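PDB 3BEM: putative NAD(P)H nitroreductase ydfN from Bacillus subtilis, which probably reduces nitro-substituted or other aromatic compounds with NAD(P)H, using bound FMN, and may contribute to their degradation. Local coordinates for residues F16-F29 with L156-M168. The protein carries 3 engineered substitutions. Sequence-based numbering, arbitrary orientation. Where two conformers were deposited one is given.
Sequences FTHLVNERRSASNF and LSAAAAGWDTCPM. Engineered in segment 156-168: Ala159 (natural residue Lys), Ala160 (natural residue Glu), Ala161 (natural residue Lys). With FMN (flavin mononucleotide), chain G.
Ala26 and Thr165 carry the direct polar link between the loop after helix 16-22 and strand 164-168, an outermost strand, within this chain, of the antiparallel sheet in this FMN-binding nitroreductase fold. Ala26 N donates to Thr165 O at 2.8 Å; the bond is nearly straight (167° at the hydrogen), although the donor is tilted from the carbonyl plane.

Waters extend this link. One accepts from Thr165 N and lies 2.6 Å from Arg24 O; a second accepts from Arg23 NH1 and lies 2.8 Å from Thr165 OG1; a third joins Glu22 O and Arg24 N to Asp164 OD1, which also forms a salt bridge with Arg202, while Asp164 OD2 accepts from Glu197 N.

Apolar packing joins the helical segments 16-22 and 156-161, whose axes approach to 9.9 Å at a crossing angle of 99°. Leu19 lays CD1 against the engineered Ala159 and Ala160, 3.9 Å from Ala159 CB, a reach set by a chi1 of -176° that swings CG away from the backbone N, while its CD2 meets Leu156 CD2. Phe16 receives Leu156 CD1 at its ring edge, and Phe16 of the second subunit also packs on Leu156.

Both segments line the flavin pocket. Pro167 CG lies 3.5 Å from FMN C9, at the isoalloxazine. At the phosphate, Arg24 NE and Ser25 N both donate to O3P, whereas Arg23 NH2 reaches O2P within the guanidinium plane and Ser25 OG donates to that same O2P at 2.7 Å.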
ATOM      1  N   PHE B  16     -11.444  12.798   6.294  1.00 16.90           N
ATOM      2  CA  PHE B  16     -10.755  11.722   5.611  1.00 14.43           C
ATOM      3  C   PHE B  16     -11.745  10.956   4.725  1.00 12.70           C
ATOM      4  O   PHE B  16     -11.421  10.544   3.596  1.00 15.86           O
ATOM      5  CB  PHE B  16     -10.011  10.810   6.589  1.00 15.70           C
ATOM      6  CG  PHE B  16      -9.172   9.778   5.912  1.00 13.99           C
ATOM      7  CD1 PHE B  16      -8.105  10.138   5.062  1.00 15.00           C
ATOM      8  CD2 PHE B  16      -9.489   8.425   6.034  1.00 17.24           C
ATOM      9  CE1 PHE B  16      -7.364   9.199   4.390  1.00 15.99           C
ATOM     10  CE2 PHE B  16      -8.711   7.448   5.334  1.00 15.04           C
ATOM     11  CZ  PHE B  16      -7.652   7.835   4.537  1.00 13.85           C
ATOM     12  N   THR B  17     -12.970  10.787   5.241  1.00 15.07           N
ATOM     13  CA  THR B  17     -14.024  10.058   4.494  1.00 15.00           C
ATOM     14  C   THR B  17     -14.320  10.772   3.188  1.00 14.61           C
ATOM     15  O   THR B  17     -14.416  10.149   2.123  1.00 15.40           O
ATOM     16  CB  THR B  17     -15.291   9.951   5.357  1.00 16.13           C
ATOM     17  OG1 THR B  17     -14.980   9.104   6.458  1.00 16.62           O
ATOM     18  CG2 THR B  17     -16.466   9.393   4.591  1.00 17.39           C
ATOM     19  N   HIS B  18     -14.414  12.090   3.254  0.50 15.31           N
ATOM     20  CA  HIS B  18     -14.595  12.865   2.025  0.50 14.34           C
ATOM     21  C   HIS B  18     -13.426  12.691   1.035  0.50 13.18           C
ATOM     22  O   HIS B  18     -13.624  12.486  -0.161  0.50 16.54           O
ATOM     23  CB  HIS B  18     -14.772  14.332   2.369  0.50 17.20           C
ATOM     24  CG  HIS B  18     -15.070  15.169   1.179  0.50 16.49           C
ATOM     25  ND1 HIS B  18     -16.253  15.069   0.484  0.50 25.33           N
ATOM     26  CD2 HIS B  18     -14.327  16.088   0.526  0.50 26.22           C
ATOM     27  CE1 HIS B  18     -16.232  15.909  -0.532  0.50 26.66           C
ATOM     28  NE2 HIS B  18     -15.076  16.544  -0.527  0.50 27.99           N
ATOM     29  N   LEU B  19     -12.195  12.760   1.537  1.00 14.89           N
ATOM     30  CA  LEU B  19     -11.014  12.586   0.687  1.00 15.60           C
ATOM     31  C   LEU B  19     -11.107  11.241  -0.035  1.00 15.43           C
ATOM     32  O   LEU B  19     -10.882  11.157  -1.256  1.00 16.99           O
ATOM     33  CB  LEU B  19      -9.712  12.660   1.535  1.00 17.06           C
ATOM     34  CG  LEU B  19      -8.407  12.587   0.736  1.00 18.76           C
ATOM     35  CD1 LEU B  19      -8.182  13.808  -0.149  1.00 17.56           C
ATOM     36  CD2 LEU B  19      -7.246  12.415   1.708  1.00 19.54           C
ATOM     37  N   VAL B  20     -11.364  10.168   0.737  1.00 14.95           N
ATOM     38  CA  VAL B  20     -11.435   8.818   0.176  1.00 16.56           C
ATOM     39  C   VAL B  20     -12.588   8.657  -0.844  1.00 15.28           C
ATOM     40  O   VAL B  20     -12.453   8.040  -1.897  1.00 16.93           O
ATOM     41  CB  VAL B  20     -11.555   7.783   1.316  1.00 14.81           C
ATOM     42  CG1 VAL B  20     -11.821   6.387   0.796  1.00 15.23           C
ATOM     43  CG2 VAL B  20     -10.262   7.829   2.200  1.00 14.66           C
ATOM     44  N   ASN B  21     -13.739   9.209  -0.503  1.00 16.40           N
ATOM     45  CA  ASN B  21     -14.860   9.188  -1.441  1.00 18.94           C
ATOM     46  C   ASN B  21     -14.625   9.927  -2.715  1.00 18.10           C
ATOM     47  O   ASN B  21     -15.116   9.515  -3.763  1.00 20.70           O
ATOM     48  CB  ASN B  21     -16.150   9.586  -0.747  1.00 17.71           C
ATOM     49  CG  ASN B  21     -16.765   8.405  -0.114  1.00 26.82           C
ATOM     50  OD1 ASN B  21     -17.410   7.636  -0.811  1.00 26.82           O
ATOM     51  ND2 ASN B  21     -16.461   8.152   1.170  1.00 25.36           N
ATOM     52  N   GLU B  22     -13.850  10.992  -2.669  1.00 18.08           N
ATOM     53  CA  GLU B  22     -13.605  11.792  -3.866  1.00 21.58           C
ATOM     54  C   GLU B  22     -12.502  11.215  -4.792  1.00 21.21           C
ATOM     55  O   GLU B  22     -12.507  11.513  -5.983  1.00 19.53           O
ATOM     56  CB  GLU B  22     -13.324  13.227  -3.463  1.00 24.72           C
ATOM     57  CG  GLU B  22     -14.574  13.845  -2.881  1.00 28.98           C
ATOM     58  N   ARG B  23     -11.642  10.337  -4.272  1.00 18.07           N
ATOM     59  CA  ARG B  23     -10.534   9.744  -5.048  1.00 16.42           C
ATOM     60  C   ARG B  23     -11.043   8.702  -6.040  1.00 18.72           C
ATOM     61  O   ARG B  23     -11.611   7.701  -5.651  1.00 16.50           O
ATOM     62  CB  ARG B  23      -9.500   9.121  -4.130  1.00 17.23           C
ATOM     63  CG  ARG B  23      -8.274   8.599  -4.847  1.00 15.02           C
ATOM     64  CD  ARG B  23      -7.682   7.320  -4.283  1.00 15.66           C
ATOM     65  NE  ARG B  23      -8.642   6.197  -4.367  1.00 16.23           N
ATOM     66  CZ  ARG B  23      -8.881   5.485  -5.462  1.00 21.52           C
ATOM     67  NH1 ARG B  23      -8.238   5.712  -6.631  1.00 16.96           N
ATOM     68  NH2 ARG B  23      -9.794   4.535  -5.378  1.00 16.46           N
ATOM     69  N   ARG B  24     -10.790   8.923  -7.335  1.00 17.23           N
ATOM     70  CA  ARG B  24     -11.175   8.005  -8.412  1.00 18.42           C
ATOM     71  C   ARG B  24      -9.947   7.745  -9.247  1.00 19.69           C
ATOM     72  O   ARG B  24      -9.178   8.674  -9.503  1.00 26.20           O
ATOM     73  CB  ARG B  24     -12.273   8.610  -9.294  1.00 17.20           C
ATOM     74  CG  ARG B  24     -13.606   8.723  -8.574  1.00 17.07           C
ATOM     75  CD  ARG B  24     -14.228   7.357  -8.263  1.00 20.83           C
ATOM     76  NE  ARG B  24     -14.173   6.479  -9.431  1.00 22.27           N
ATOM     77  CZ  ARG B  24     -15.022   6.541 -10.448  1.00 27.60           C
ATOM     78  NH1 ARG B  24     -16.050   7.389 -10.416  1.00 25.32           N
ATOM     79  NH2 ARG B  24     -14.864   5.726 -11.474  1.00 28.05           N
ATOM     80  N   SER B  25      -9.749   6.512  -9.681  1.00 17.18           N
ATOM     81  CA  SER B  25      -8.627   6.174 -10.549  1.00 15.86           C
ATOM     82  C   SER B  25      -8.956   6.797 -11.900  1.00 16.44           C
ATOM     83  O   SER B  25     -10.030   6.516 -12.482  1.00 19.56           O
ATOM     84  CB  SER B  25      -8.431   4.673 -10.656  1.00 19.20           C
ATOM     85  OG  SER B  25      -8.042   4.131  -9.403  1.00 19.43           O
ATOM     86  N   ALA B  26      -8.094   7.670 -12.400  1.00 16.09           N
ATOM     87  CA  ALA B  26      -8.384   8.379 -13.667  1.00 14.88           C
ATOM     88  C   ALA B  26      -8.388   7.488 -14.893  1.00 16.64           C
ATOM     89  O   ALA B  26      -7.508   6.645 -15.069  1.00 16.78           O
ATOM     90  CB  ALA B  26      -7.381   9.503 -13.885  1.00 15.59           C
ATOM     91  N   SER B  27      -9.366   7.674 -15.743  1.00 18.89           N
ATOM     92  CA  SER B  27      -9.346   6.966 -17.028  0.50 21.10           C
ATOM     93  C   SER B  27      -8.768   7.816 -18.153  1.00 23.84           C
ATOM     94  O   SER B  27      -8.285   7.259 -19.133  1.00 25.85           O
ATOM     95  CB  SER B  27     -10.735   6.440 -17.414  0.50 21.93           C
ATOM     96  OG  SER B  27     -11.660   7.491 -17.483  0.50 24.40           O
ATOM     97  N   ASN B  28      -8.826   9.135 -17.991  0.50 20.15           N
ATOM     98  CA  ASN B  28      -8.318  10.093 -18.962  0.50 21.84           C
ATOM     99  C   ASN B  28      -7.591  11.165 -18.195  0.50 18.65           C
ATOM    100  O   ASN B  28      -7.794  11.294 -16.986  0.50 18.19           O
ATOM    101  CB  ASN B  28      -9.473  10.740 -19.765  0.50 23.63           C
ATOM    102  CG  ASN B  28     -10.437  11.610 -18.889  0.50 27.21           C
ATOM    103  OD1 ASN B  28     -10.265  12.859 -18.737  0.50 25.90           O
ATOM    104  ND2 ASN B  28     -11.488  10.964 -18.375  0.50 27.71           N
ATOM    105  N   PHE B  29      -6.753  11.933 -18.886  1.00 16.58           N
ATOM    106  CA  PHE B  29      -6.261  13.194 -18.351  1.00 15.01           C
ATOM    107  C   PHE B  29      -6.424  14.287 -19.407  1.00 19.04           C
ATOM    108  O   PHE B  29      -6.421  13.995 -20.609  1.00 19.76           O
ATOM    109  CB  PHE B  29      -4.787  13.084 -17.952  1.00 15.18           C
ATOM    110  CG  PHE B  29      -4.539  12.121 -16.864  1.00 13.98           C
ATOM    111  CD1 PHE B  29      -4.876  12.471 -15.562  1.00 15.11           C
ATOM    112  CD2 PHE B  29      -3.937  10.901 -17.100  1.00 16.28           C
ATOM    113  CE1 PHE B  29      -4.624  11.606 -14.503  1.00 15.62           C
ATOM    114  CE2 PHE B  29      -3.741  10.005 -16.110  1.00 15.15           C
ATOM    115  CZ  PHE B  29      -4.039  10.365 -14.767  1.00 13.07           C
ATOM    116  N   LEU B 156      -3.146   9.293  -2.021  1.00 14.20           N
ATOM    117  CA  LEU B 156      -3.961  10.096  -1.104  1.00 14.54           C
ATOM    118  C   LEU B 156      -3.398  11.516  -0.936  1.00 13.65           C
ATOM    119  O   LEU B 156      -4.178  12.471  -0.871  1.00 13.40           O
ATOM    120  CB  LEU B 156      -4.133   9.414   0.228  1.00 16.07           C
ATOM    121  CG  LEU B 156      -5.077   8.181   0.128  1.00 20.05           C
ATOM    122  CD1 LEU B 156      -4.808   7.323   1.378  1.00 19.39           C
ATOM    123  CD2 LEU B 156      -6.568   8.572  -0.082  1.00 21.78           C
ATOM    124  N   SER B 157      -2.066  11.646  -0.948  1.00 13.24           N
ATOM    125  CA  SER B 157      -1.438  12.983  -0.949  1.00 13.46           C
ATOM    126  C   SER B 157      -1.831  13.789  -2.195  1.00 14.03           C
ATOM    127  O   SER B 157      -2.186  14.950  -2.131  1.00 14.62           O
ATOM    128  CB  SER B 157       0.086  12.849  -0.865  1.00 13.82           C
ATOM    129  OG  SER B 157       0.494  12.157   0.323  1.00 17.79           O
ATOM    130  N   ALA B 158      -1.754  13.143  -3.358  1.00 13.30           N
ATOM    131  CA  ALA B 158      -2.158  13.762  -4.604  1.00 12.45           C
ATOM    132  C   ALA B 158      -3.591  14.227  -4.583  1.00 13.97           C
ATOM    133  O   ALA B 158      -3.909  15.351  -4.937  1.00 14.58           O
ATOM    134  CB  ALA B 158      -1.883  12.814  -5.760  1.00 14.11           C
ATOM    135  N   ALA B 159      -4.456  13.379  -4.059  1.00 13.85           N
ATOM    136  CA  ALA B 159      -5.876  13.680  -3.940  1.00 14.36           C
ATOM    137  C   ALA B 159      -6.108  14.868  -3.028  1.00 13.47           C
ATOM    138  O   ALA B 159      -6.887  15.770  -3.341  1.00 14.28           O
ATOM    139  CB  ALA B 159      -6.647  12.451  -3.415  1.00 14.30           C
ATOM    140  N   ALA B 160      -5.381  14.893  -1.922  1.00 14.43           N
ATOM    141  CA  ALA B 160      -5.481  15.976  -0.988  1.00 13.50           C
ATOM    142  C   ALA B 160      -5.018  17.286  -1.602  1.00 13.97           C
ATOM    143  O   ALA B 160      -5.512  18.397  -1.220  1.00 16.46           O
ATOM    144  CB  ALA B 160      -4.727  15.689   0.272  1.00 13.97           C
ATOM    145  N   ALA B 161      -4.101  17.186  -2.555  1.00 15.35           N
ATOM    146  CA  ALA B 161      -3.550  18.361  -3.227  1.00 14.83           C
ATOM    147  C   ALA B 161      -4.369  18.791  -4.410  1.00 14.56           C
ATOM    148  O   ALA B 161      -4.106  19.870  -4.962  1.00 17.71           O
ATOM    149  CB  ALA B 161      -2.061  18.135  -3.628  1.00 14.93           C
ATOM    150  N   GLY B 162      -5.424  18.051  -4.713  1.00 15.62           N
ATOM    151  CA  GLY B 162      -6.320  18.388  -5.791  1.00 15.16           C
ATOM    152  C   GLY B 162      -5.991  17.788  -7.144  1.00 16.42           C
ATOM    153  O   GLY B 162      -6.583  18.207  -8.167  1.00 18.76           O
ATOM    154  N   TRP B 163      -5.152  16.761  -7.159  1.00 15.64           N
ATOM    155  CA  TRP B 163      -4.780  16.091  -8.403  1.00 13.31           C
ATOM    156  C   TRP B 163      -5.455  14.714  -8.500  1.00 17.70           C
ATOM    157  O   TRP B 163      -5.747  14.057  -7.476  1.00 18.47           O
ATOM    158  CB  TRP B 163      -3.268  15.924  -8.462  1.00 14.12           C
ATOM    159  CG  TRP B 163      -2.524  17.194  -8.602  1.00 15.01           C
ATOM    160  CD1 TRP B 163      -2.101  18.019  -7.590  1.00 16.15           C
ATOM    161  CD2 TRP B 163      -2.111  17.823  -9.826  1.00 14.90           C
ATOM    162  NE1 TRP B 163      -1.460  19.116  -8.105  1.00 17.03           N
ATOM    163  CE2 TRP B 163      -1.437  19.022  -9.477  1.00 15.62           C
ATOM    164  CE3 TRP B 163      -2.234  17.487 -11.177  1.00 14.48           C
ATOM    165  CZ2 TRP B 163      -0.902  19.887 -10.438  1.00 17.32           C
ATOM    166  CZ3 TRP B 163      -1.705  18.336 -12.120  1.00 15.35           C
ATOM    167  CH2 TRP B 163      -1.048  19.530 -11.753  1.00 15.33           C
ATOM    168  N   ASP B 164      -5.618  14.240  -9.726  1.00 14.10           N
ATOM    169  CA  ASP B 164      -6.085  12.875  -9.987  1.00 12.95           C
ATOM    170  C   ASP B 164      -4.916  11.951 -10.309  1.00 13.72           C
ATOM    171  O   ASP B 164      -3.916  12.370 -10.859  1.00 13.62           O
ATOM    172  CB  ASP B 164      -7.074  12.885 -11.141  1.00 15.25           C
ATOM    173  CG  ASP B 164      -8.255  13.765 -10.826  1.00 21.97           C
ATOM    174  OD1 ASP B 164      -8.917  13.527  -9.759  1.00 23.17           O
ATOM    175  OD2 ASP B 164      -8.486  14.723 -11.565  1.00 18.19           O
ATOM    176  N   THR B 165      -5.058  10.677  -9.971  1.00 15.06           N
ATOM    177  CA  THR B 165      -4.018   9.667 -10.285  1.00 14.25           C
ATOM    178  C   THR B 165      -4.686   8.407 -10.803  1.00 14.64           C
ATOM    179  O   THR B 165      -5.912   8.260 -10.695  1.00 13.84           O
ATOM    180  CB  THR B 165      -3.095   9.292  -9.098  1.00 15.31           C
ATOM    181  OG1 THR B 165      -3.888   8.727  -8.030  1.00 16.80           O
ATOM    182  CG2 THR B 165      -2.270  10.472  -8.600  1.00 16.24           C
ATOM    183  N   CYS B 166      -3.901   7.582 -11.496  1.00 15.18           N
ATOM    184  CA  CYS B 166      -4.310   6.221 -11.874  1.00 13.12           C
ATOM    185  C   CYS B 166      -3.130   5.321 -11.584  1.00 15.52           C
ATOM    186  O   CYS B 166      -2.092   5.487 -12.198  1.00 15.35           O
ATOM    187  CB  CYS B 166      -4.726   6.150 -13.319  1.00 13.72           C
ATOM    188  SG  CYS B 166      -5.481   4.518 -13.620  1.00 17.56           S
ATOM    189  N   PRO B 167      -3.260   4.373 -10.656  1.00 14.04           N
ATOM    190  CA  PRO B 167      -2.254   3.338 -10.449  1.00 13.45           C
ATOM    191  C   PRO B 167      -2.356   2.367 -11.592  1.00 15.52           C
ATOM    192  O   PRO B 167      -3.458   2.141 -12.118  1.00 16.93           O
ATOM    193  CB  PRO B 167      -2.663   2.701  -9.152  1.00 14.24           C
ATOM    194  CG  PRO B 167      -4.131   2.878  -9.111  1.00 15.75           C
ATOM    195  CD  PRO B 167      -4.470   4.142  -9.836  1.00 15.07           C
HETATM  196  N   MSE B 168      -1.238   1.812 -12.009  1.00 16.92           N
HETATM  197  CA  MSE B 168      -1.134   0.992 -13.214  1.00 16.32           C
HETATM  198  C   MSE B 168      -0.151  -0.174 -13.017  1.00 12.14           C
HETATM  199  O   MSE B 168       0.941  -0.006 -12.486  1.00 16.01           O
HETATM  200  CB  MSE B 168      -0.700   1.858 -14.423  1.00 17.06           C
HETATM  201  CG  MSE B 168      -1.592   3.070 -14.624  1.00 17.95           C
HETATM  202 SE   MSE B 168      -0.749   4.324 -15.839  0.75 20.87          SE
HETATM  203  CE  MSE B 168      -0.902   3.267 -17.499  1.00 17.84           C
TER
HETATM  204  N1  FMN G 300      -6.063   1.261 -14.464  1.00 19.52           N
HETATM  205  C2  FMN G 300      -5.703   1.352 -15.784  1.00 24.75           C
HETATM  206  O2  FMN G 300      -6.413   2.055 -16.514  1.00 26.55           O
HETATM  207  N3  FMN G 300      -4.593   0.705 -16.264  1.00 25.97           N
HETATM  208  C4  FMN G 300      -3.819  -0.117 -15.462  1.00 26.23           C
HETATM  209  O4  FMN G 300      -2.756  -0.568 -15.939  1.00 19.29           O
HETATM  210  C4A FMN G 300      -4.182  -0.207 -14.119  1.00 24.70           C
HETATM  211  N5  FMN G 300      -3.451  -1.032 -13.260  1.00 24.09           N
HETATM  212  C5A FMN G 300      -3.775  -1.009 -11.916  1.00 20.77           C
HETATM  213  C6  FMN G 300      -2.955  -1.739 -11.037  1.00 21.10           C
HETATM  214  C7  FMN G 300      -3.237  -1.722  -9.666  1.00 21.43           C
HETATM  215  C7M FMN G 300      -2.160  -2.258  -8.728  1.00 18.75           C
HETATM  216  C8  FMN G 300      -4.321  -1.019  -9.162  1.00 21.16           C
HETATM  217  C8M FMN G 300      -4.375  -0.677  -7.676  1.00 16.17           C
HETATM  218  C9  FMN G 300      -5.171  -0.337 -10.033  1.00 19.58           C
HETATM  219  C9A FMN G 300      -4.880  -0.301 -11.397  1.00 19.15           C
HETATM  220  N10 FMN G 300      -5.695   0.423 -12.291  1.00 19.19           N
HETATM  221  C10 FMN G 300      -5.298   0.488 -13.620  1.00 21.07           C
HETATM  222  C1' FMN G 300      -6.946   1.055 -11.789  1.00 18.37           C
HETATM  223  C2' FMN G 300      -8.073   0.093 -11.402  1.00 20.16           C
HETATM  224  O2' FMN G 300      -8.736  -0.322 -12.587  1.00 24.08           O
HETATM  225  C3' FMN G 300      -9.025   0.845 -10.484  1.00 22.78           C
HETATM  226  O3' FMN G 300      -8.289   1.175  -9.274  1.00 20.88           O
HETATM  227  C4' FMN G 300     -10.336   0.111 -10.193  1.00 19.69           C
HETATM  228  O4' FMN G 300     -11.069  -0.075 -11.418  1.00 22.80           O
HETATM  229  C5' FMN G 300     -11.181   0.933  -9.181  1.00 24.69           C
HETATM  230  O5' FMN G 300     -11.473   2.270  -9.650  1.00 21.35           O
HETATM  231  P   FMN G 300     -11.556   3.425  -8.538  1.00 19.85           P
HETATM  232  O1P FMN G 300     -12.652   3.051  -7.594  1.00 22.81           O
HETATM  233  O2P FMN G 300     -10.185   3.339  -7.970  1.00 22.19           O
HETATM  234  O3P FMN G 300     -11.844   4.706  -9.280  1.00 23.65           O
HETATM  235  O   HOH W   1     -10.124  11.691  -7.994  1.00 29.17           O
HETATM  236  O   HOH W   2      -6.333   7.410  -7.612  1.00 22.43           O
HETATM  237  O   HOH W   3      -7.320  10.018  -8.289  1.00 23.83           O